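Local coordinates for phosphodiesterase (Salpingoeca rosetta, PDB 7CJ3), which forms the transmembrane domain of a bacteriorhodopsin-like protein, a bundle of membrane-spanning helices that holds retinal in a pocket between them, at residues L197-W200 and G201-K205; A221-L224 and L225-I229. All coordinates share one frame; numbering follows the deposited sequence.

Contact 1: L197-W200 and G201-K205. With OLC ((2R)-2,3-dihydroxypropyl (9Z)-octadec-9-enoate), chain N; OLC ((2R)-2,3-dihydroxypropyl (9Z)-octadec-9-enoate), chain O.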
loop_
_atom_site.group_PDB
_atom_site.type_symbol
_atom_site.label_atom_id
_atom_site.label_comp_id
_atom_site.label_asym_id
_atom_site.label_seq_id
_atom_site.Cartn_x
_atom_site.Cartn_y
_atom_site.Cartn_z
ATOM N N LEU B 197 4.860 -17.768 -21.374
ATOM C CA LEU B 197 4.161 -18.209 -22.605
ATOM C C LEU B 197 3.108 -19.245 -22.219
ATOM O O LEU B 197 1.962 -19.150 -22.735
ATOM C CB LEU B 197 5.159 -18.800 -23.612
ATOM C CG LEU B 197 5.666 -17.859 -24.712
ATOM C CD1 LEU B 197 6.834 -18.479 -25.467
ATOM C CD2 LEU B 197 4.544 -17.460 -25.677
ATOM N N HIS B 198 3.497 -20.203 -21.368
ATOM C CA HIS B 198 2.625 -21.313 -20.912
ATOM C C HIS B 198 1.585 -20.777 -19.937
ATOM O O HIS B 198 0.429 -21.256 -20.005
ATOM C CB HIS B 198 3.437 -22.469 -20.343
ATOM C CG HIS B 198 3.960 -23.385 -21.394
ATOM N ND1 HIS B 198 5.174 -23.197 -22.009
ATOM C CD2 HIS B 198 3.414 -24.502 -21.936
ATOM C CE1 HIS B 198 5.363 -24.188 -22.874
ATOM N NE2 HIS B 198 4.291 -24.991 -22.852
ATOM N N MET B 199 1.955 -19.813 -19.093
ATOM C CA MET B 199 0.979 -19.121 -18.210
ATOM C C MET B 199 -0.093 -18.459 -19.081
ATOM O O MET B 199 -1.299 -18.631 -18.767
ATOM C CB MET B 199 1.644 -18.042 -17.358
ATOM C CG MET B 199 0.684 -17.356 -16.422
ATOM S SD MET B 199 -0.057 -15.816 -17.088
ATOM C CE MET B 199 1.425 -14.942 -17.601
ATOM N N TRP B 200 0.347 -17.712 -20.109
ATOM C CA TRP B 200 -0.522 -17.018 -21.095
ATOM C C TRP B 200 -1.450 -18.067 -21.738
ATOM O O TRP B 200 -2.674 -17.843 -21.764
ATOM C CB TRP B 200 0.330 -16.224 -22.102
ATOM C CG TRP B 200 -0.459 -15.292 -22.975
ATOM C CD1 TRP B 200 -1.080 -15.597 -24.152
ATOM C CD2 TRP B 200 -0.740 -13.898 -22.736
ATOM N NE1 TRP B 200 -1.722 -14.498 -24.654
ATOM C CE2 TRP B 200 -1.548 -13.449 -23.797
ATOM C CE3 TRP B 200 -0.405 -12.995 -21.726
ATOM C CZ2 TRP B 200 -2.026 -12.148 -23.871
ATOM C CZ3 TRP B 200 -0.864 -11.700 -21.806
ATOM C CH2 TRP B 200 -1.666 -11.286 -22.870
ATOM N N GLY B 201 -0.897 -19.225 -22.104
ATOM C CA GLY B 201 -1.621 -20.363 -22.699
ATOM C C GLY B 201 -2.814 -20.819 -21.878
ATOM O O GLY B 201 -3.934 -20.882 -22.430
ATOM N N MET B 202 -2.595 -21.149 -20.605
ATOM C CA MET B 202 -3.604 -21.854 -19.761
ATOM C C MET B 202 -4.769 -20.911 -19.436
ATOM O O MET B 202 -5.912 -21.399 -19.373
ATOM C CB MET B 202 -2.983 -22.430 -18.481
ATOM C CG MET B 202 -2.500 -21.402 -17.486
ATOM S SD MET B 202 -2.066 -22.153 -15.869
ATOM C CE MET B 202 -0.587 -23.070 -16.302
ATOM N N PHE B 203 -4.502 -19.612 -19.274
ATOM C CA PHE B 203 -5.549 -18.563 -19.179
ATOM C C PHE B 203 -6.358 -18.492 -20.479
ATOM O O PHE B 203 -7.577 -18.269 -20.382
ATOM C CB PHE B 203 -4.936 -17.202 -18.912
ATOM C CG PHE B 203 -4.678 -16.951 -17.458
ATOM C CD1 PHE B 203 -5.729 -16.718 -16.594
ATOM C CD2 PHE B 203 -3.386 -16.955 -16.952
ATOM C CE1 PHE B 203 -5.491 -16.460 -15.254
ATOM C CE2 PHE B 203 -3.156 -16.721 -15.603
ATOM C CZ PHE B 203 -4.211 -16.461 -14.765
ATOM N N GLY B 204 -5.687 -18.644 -21.630
ATOM C CA GLY B 204 -6.304 -18.674 -22.964
ATOM C C GLY B 204 -7.221 -19.880 -23.146
ATOM O O GLY B 204 -8.391 -19.688 -23.575
ATOM N N LYS B 205 -6.728 -21.087 -22.853
ATOM C CA LYS B 205 -7.543 -22.325 -22.932
ATOM C C LYS B 205 -8.883 -22.067 -22.221
ATOM O O LYS B 205 -9.962 -22.383 -22.812
ATOM C CB LYS B 205 -6.755 -23.507 -22.368
ATOM C CG LYS B 205 -5.633 -24.000 -23.262
ATOM C CD LYS B 205 -4.578 -24.803 -22.540
ATOM C CE LYS B 205 -3.376 -25.092 -23.421
ATOM N NZ LYS B 205 -2.365 -25.964 -22.768
HETATM C C18 OLC N . 11.197 -9.075 -21.148
HETATM C C10 OLC N . 2.578 -13.494 -24.030
HETATM C C9 OLC N . 1.698 -13.650 -25.043
HETATM C C17 OLC N . 10.180 -9.575 -22.169
HETATM C C11 OLC N . 4.053 -13.759 -24.086
HETATM C C8 OLC N . 1.985 -14.132 -26.426
HETATM C C24 OLC N . -7.223 -18.091 -28.079
HETATM C C16 OLC N . 9.139 -10.595 -21.662
HETATM C C12 OLC N . 4.792 -12.885 -23.098
HETATM C C7 OLC N . 0.726 -14.702 -27.069
HETATM C C15 OLC N . 8.460 -11.374 -22.804
HETATM C C13 OLC N . 6.226 -12.521 -23.592
HETATM C C6 OLC N . 1.026 -15.844 -28.046
HETATM C C14 OLC N . 6.990 -11.692 -22.508
HETATM C C5 OLC N . 1.283 -17.249 -27.443
HETATM C C4 OLC N . 0.081 -18.047 -26.840
HETATM C C3 OLC N . -1.337 -17.572 -27.220
HETATM C C2 OLC N . -2.491 -18.054 -26.311
HETATM C C21 OLC N . -6.241 -16.631 -26.208
HETATM C C1 OLC N . -3.693 -17.081 -26.399
HETATM C C22 OLC N . -7.476 -16.939 -27.098
HETATM O O19 OLC N . -3.501 -15.874 -26.593
HETATM O O25 OLC N . -8.477 -18.517 -28.589
HETATM O O23 OLC N . -8.663 -17.226 -26.318
HETATM O O20 OLC N . -5.106 -17.531 -26.305
HETATM C C18 OLC O . 19.454 -15.320 -24.520
HETATM C C10 OLC O . 12.320 -20.116 -24.523
HETATM C C9 OLC O . 11.236 -20.894 -24.538
HETATM C C17 OLC O . 19.204 -16.531 -25.407
HETATM C C11 OLC O . 12.592 -18.999 -25.496
HETATM C C8 OLC O . 10.145 -20.785 -25.563
HETATM C C24 OLC O . 6.297 -26.283 -31.292
HETATM C C16 OLC O . 17.892 -17.212 -24.996
HETATM C C12 OLC O . 14.098 -18.754 -25.546
HETATM C C7 OLC O . 8.983 -21.737 -25.251
HETATM C C15 OLC O . 16.969 -17.581 -26.175
HETATM C C13 OLC O . 14.539 -17.318 -25.230
HETATM C C6 OLC O . 8.258 -22.008 -26.563
HETATM C C14 OLC O . 15.629 -16.802 -26.192
HETATM C C5 OLC O . 6.765 -22.253 -26.449
HETATM C C4 OLC O . 6.487 -23.446 -25.568
HETATM C C3 OLC O . 6.916 -24.808 -26.134
HETATM C C2 OLC O . 6.244 -25.164 -27.475
HETATM C C21 OLC O . 4.976 -27.725 -29.718
HETATM C C1 OLC O . 6.073 -26.669 -27.667
HETATM C C22 OLC O . 4.891 -26.594 -30.755
HETATM O O19 OLC O . 6.894 -27.453 -27.218
HETATM O O25 OLC O . 6.516 -24.871 -31.398
HETATM O O23 OLC O . 3.983 -26.951 -31.824
HETATM O O20 OLC O . 4.919 -27.214 -28.384
#

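Contact 2: A221-L224 and L225-I229. With OLC ((2R)-2,3-dihydroxypropyl (9Z)-octadec-9-enoate), chain N.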
loop_
_atom_site.group_PDB
_atom_site.type_symbol
_atom_site.label_atom_id
_atom_site.label_comp_id
_atom_site.label_asym_id
_atom_site.label_seq_id
_atom_site.Cartn_x
_atom_site.Cartn_y
_atom_site.Cartn_z
ATOM N N ALA B 221 -11.601 -11.051 -16.855
ATOM C CA ALA B 221 -10.732 -11.040 -15.657
ATOM C C ALA B 221 -9.553 -11.999 -15.858
ATOM O O ALA B 221 -8.443 -11.641 -15.459
ATOM C CB ALA B 221 -11.534 -11.386 -14.437
ATOM N N LEU B 222 -9.775 -13.150 -16.486
ATOM C CA LEU B 222 -8.687 -14.080 -16.890
ATOM C C LEU B 222 -7.682 -13.331 -17.776
ATOM O O LEU B 222 -6.474 -13.588 -17.641
ATOM C CB LEU B 222 -9.261 -15.307 -17.609
ATOM C CG LEU B 222 -9.572 -16.518 -16.704
ATOM C CD1 LEU B 222 -10.910 -16.366 -16.025
ATOM C CD2 LEU B 222 -9.553 -17.823 -17.491
ATOM N N HIS B 223 -8.142 -12.408 -18.631
ATOM C CA HIS B 223 -7.253 -11.656 -19.550
ATOM C C HIS B 223 -6.453 -10.609 -18.777
ATOM O O HIS B 223 -5.225 -10.497 -19.011
ATOM C CB HIS B 223 -8.028 -11.025 -20.719
ATOM C CG HIS B 223 -7.113 -10.355 -21.695
ATOM N ND1 HIS B 223 -7.044 -8.979 -21.817
ATOM C CD2 HIS B 223 -6.166 -10.858 -22.508
ATOM C CE1 HIS B 223 -6.114 -8.671 -22.692
ATOM N NE2 HIS B 223 -5.555 -9.806 -23.123
ATOM N N LEU B 224 -7.126 -9.841 -17.918
ATOM C CA LEU B 224 -6.485 -8.798 -17.069
ATOM C C LEU B 224 -5.424 -9.441 -16.166
ATOM O O LEU B 224 -4.364 -8.815 -15.962
ATOM C CB LEU B 224 -7.573 -8.077 -16.281
ATOM C CG LEU B 224 -8.363 -7.107 -17.145
ATOM C CD1 LEU B 224 -9.416 -6.406 -16.314
ATOM C CD2 LEU B 224 -7.437 -6.088 -17.803
ATOM N N LEU B 225 -5.660 -10.671 -15.700
ATOM C CA LEU B 225 -4.686 -11.395 -14.863
ATOM C C LEU B 225 -3.402 -11.721 -15.647
ATOM O O LEU B 225 -2.314 -11.376 -15.138
ATOM C CB LEU B 225 -5.367 -12.641 -14.295
ATOM C CG LEU B 225 -6.256 -12.372 -13.073
ATOM C CD1 LEU B 225 -6.928 -13.650 -12.581
ATOM C CD2 LEU B 225 -5.470 -11.717 -11.946
ATOM N N ARG B 226 -3.495 -12.377 -16.811
ATOM C CA ARG B 226 -2.303 -12.760 -17.623
ATOM C C ARG B 226 -1.519 -11.522 -18.116
ATOM O O ARG B 226 -0.282 -11.631 -18.316
ATOM C CB ARG B 226 -2.705 -13.667 -18.781
ATOM C CG ARG B 226 -3.669 -13.063 -19.788
ATOM C CD ARG B 226 -3.973 -14.086 -20.872
ATOM N NE ARG B 226 -4.824 -13.594 -21.949
ATOM C CZ ARG B 226 -5.071 -14.261 -23.076
ATOM N NH1 ARG B 226 -4.540 -15.453 -23.282
ATOM N NH2 ARG B 226 -5.853 -13.757 -24.003
ATOM N N CYS B 227 -2.197 -10.380 -18.321
ATOM C CA CYS B 227 -1.574 -9.077 -18.691
ATOM C C CYS B 227 -0.857 -8.520 -17.455
ATOM O O CYS B 227 0.257 -8.020 -17.573
ATOM C CB CYS B 227 -2.604 -8.078 -19.217
ATOM S SG CYS B 227 -3.325 -8.438 -20.847
ATOM N N GLU B 228 -1.473 -8.631 -16.281
ATOM C CA GLU B 228 -0.914 -8.080 -15.026
ATOM C C GLU B 228 0.448 -8.735 -14.738
ATOM O O GLU B 228 1.393 -7.978 -14.414
ATOM C CB GLU B 228 -1.891 -8.313 -13.882
ATOM C CG GLU B 228 -1.607 -7.475 -12.651
ATOM C CD GLU B 228 -0.602 -8.014 -11.647
ATOM O OE1 GLU B 228 -0.078 -7.157 -10.919
ATOM O OE2 GLU B 228 -0.342 -9.248 -11.569
ATOM N N ILE B 229 0.517 -10.076 -14.847
ATOM C CA ILE B 229 1.687 -10.928 -14.502
ATOM C C ILE B 229 2.851 -10.575 -15.438
ATOM O O ILE B 229 3.987 -10.357 -14.955
ATOM C CB ILE B 229 1.259 -12.414 -14.546
ATOM C CG1 ILE B 229 0.314 -12.722 -13.372
ATOM C CG2 ILE B 229 2.452 -13.373 -14.552
ATOM C CD1 ILE B 229 -0.526 -13.952 -13.550
HETATM C C18 OLC N . 11.197 -9.075 -21.148
HETATM C C10 OLC N . 2.578 -13.494 -24.030
HETATM C C9 OLC N . 1.698 -13.650 -25.043
HETATM C C17 OLC N . 10.180 -9.575 -22.169
HETATM C C11 OLC N . 4.053 -13.759 -24.086
HETATM C C8 OLC N . 1.985 -14.132 -26.426
HETATM C C24 OLC N . -7.223 -18.091 -28.079
HETATM C C16 OLC N . 9.139 -10.595 -21.662
HETATM C C12 OLC N . 4.792 -12.885 -23.098
HETATM C C7 OLC N . 0.726 -14.702 -27.069
HETATM C C15 OLC N . 8.460 -11.374 -22.804
HETATM C C13 OLC N . 6.226 -12.521 -23.592
HETATM C C6 OLC N . 1.026 -15.844 -28.046
HETATM C C14 OLC N . 6.990 -11.692 -22.508
HETATM C C5 OLC N . 1.283 -17.249 -27.443
HETATM C C4 OLC N . 0.081 -18.047 -26.840
HETATM C C3 OLC N . -1.337 -17.572 -27.220
HETATM C C2 OLC N . -2.491 -18.054 -26.311
HETATM C C21 OLC N . -6.241 -16.631 -26.208
HETATM C C1 OLC N . -3.693 -17.081 -26.399
HETATM C C22 OLC N . -7.476 -16.939 -27.098
HETATM O O19 OLC N . -3.501 -15.874 -26.593
HETATM O O25 OLC N . -8.477 -18.517 -28.589
HETATM O O23 OLC N . -8.663 -17.226 -26.318
HETATM O O20 OLC N . -5.106 -17.531 -26.305
#

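Contact 1: L197-W200 and G201-K205
M199 and F203 sit one turn apart on helix 178-207, and the methionine sulfur lies beside the rim of the phenyl ring. M199 SD is 4.6 Å from the centroid of the F203 ring and 72° off its normal, a Met-aromatic contact made at the edge. With CG anti to the backbone N (chi1 -178°) and the chain bent at its next two torsions, M199 brings both CG and SD alongside CD2 and CE2 of F203. The backbone beneath follows the i to i+4 pattern: G201 N reaches L197 O at 2.9 Å and G204 N reaches W200 O at 3.1 Å, whereas F203 N to M199 O is weak at 3.4 Å.

On the lipid side, the chain N OLC runs over one face of the W200 indole, its C9 3.4 Å from W200 CG. W200 NE1 donates to O19 of the same OLC at 3.0 Å, a bent bond with an angle of 135° at the hydrogen. On its protein side, W200 makes a cation-pi contact with R226. G204 has no side chain, and the lipid ester passes close to its CA. L197 touches two lipids, CD2 meeting C5 of the chain N OLC at 3.7 Å and CD1 the tail of the chain O OLC. H198 ND1 is hydrogen-bonded to Y194 O.

Further in, M199 and F203 pack on helix 219-233, and M202 rests on S149. The chemistry implies a two-sided helix: sulfur and phenyl groups pack inward, while the indole N-H holds the ester carbonyl O19 of the chain N OLC and the ring face lies against the C9-C10 part of its chain.

Contact 2: A221-L224 and L225-I229
The imidazole of H223 has the sulfur of C227 over one face and the guanidinium of R226 at its edge. C227 SG stands 3.7 Å from the centroid of the H223 ring, 28° off the normal and displaced toward the rim, with CE1 and NE2 the ring atoms beneath it. At the rim, H223 CD2 comes within 3.1 Å of R226 NE, with NH2 close behind. The R226 guanidinium also presents its edge to CD2, with the two planes turned 77° apart, so this is an edge contact and not a stack. R226 CG sits between the backbone N and the carbonyl carbon (chi1 61°), and from there the chain runs extended to NE, carrying the guanidinium back along the helix to the level of H223. Its NH1 ends 3.5 Å from O19 of the chain N OLC, approached obliquely, and is hydrogen-bonded elsewhere in the structure.

All of this lies on helix 219-233, one of the transmembrane helices of the bacteriorhodopsin-like bundle. C227 N bonds to H223 O at 3.1 Å and E228 N to L224 O at 2.9 Å; R226 N to L222 O is weak, at 3.3 Å. L225 CG rests 3.3 Å from A221 O, which also accepts the L225 N-H.

L225 then packs on L268 and I271 of helix 250-277 and on W144 of helix 128-149. E228 turns its carboxylate away from the preceding turn; its side chain is about 8 Å from the bound retinal. The positive charge of R226 beside the imidazole would probably make H223 less ready to take up a proton.

How the contacts relate
Going from the N terminus, contact 1 comes first on helix 178-207, and contact 2 follows on helix 219-233, the next helix in the chain. Each joins successive turns of its own helix and closes no loop; they run in series, neither nested nor crossed. The two helices are packed side by side, with the contact centres about 10 Å apart. M199 CE meets I229 CG2 at 3.6 Å, and F203 CD1 reaches L222 O at 3.4 Å. R226 NH1 lies 3.7 Å from G204 CA, near the chain N OLC that both contacts touch. Helix 128-149 receives side chains from both, and contact 2 also reaches helix 250-277.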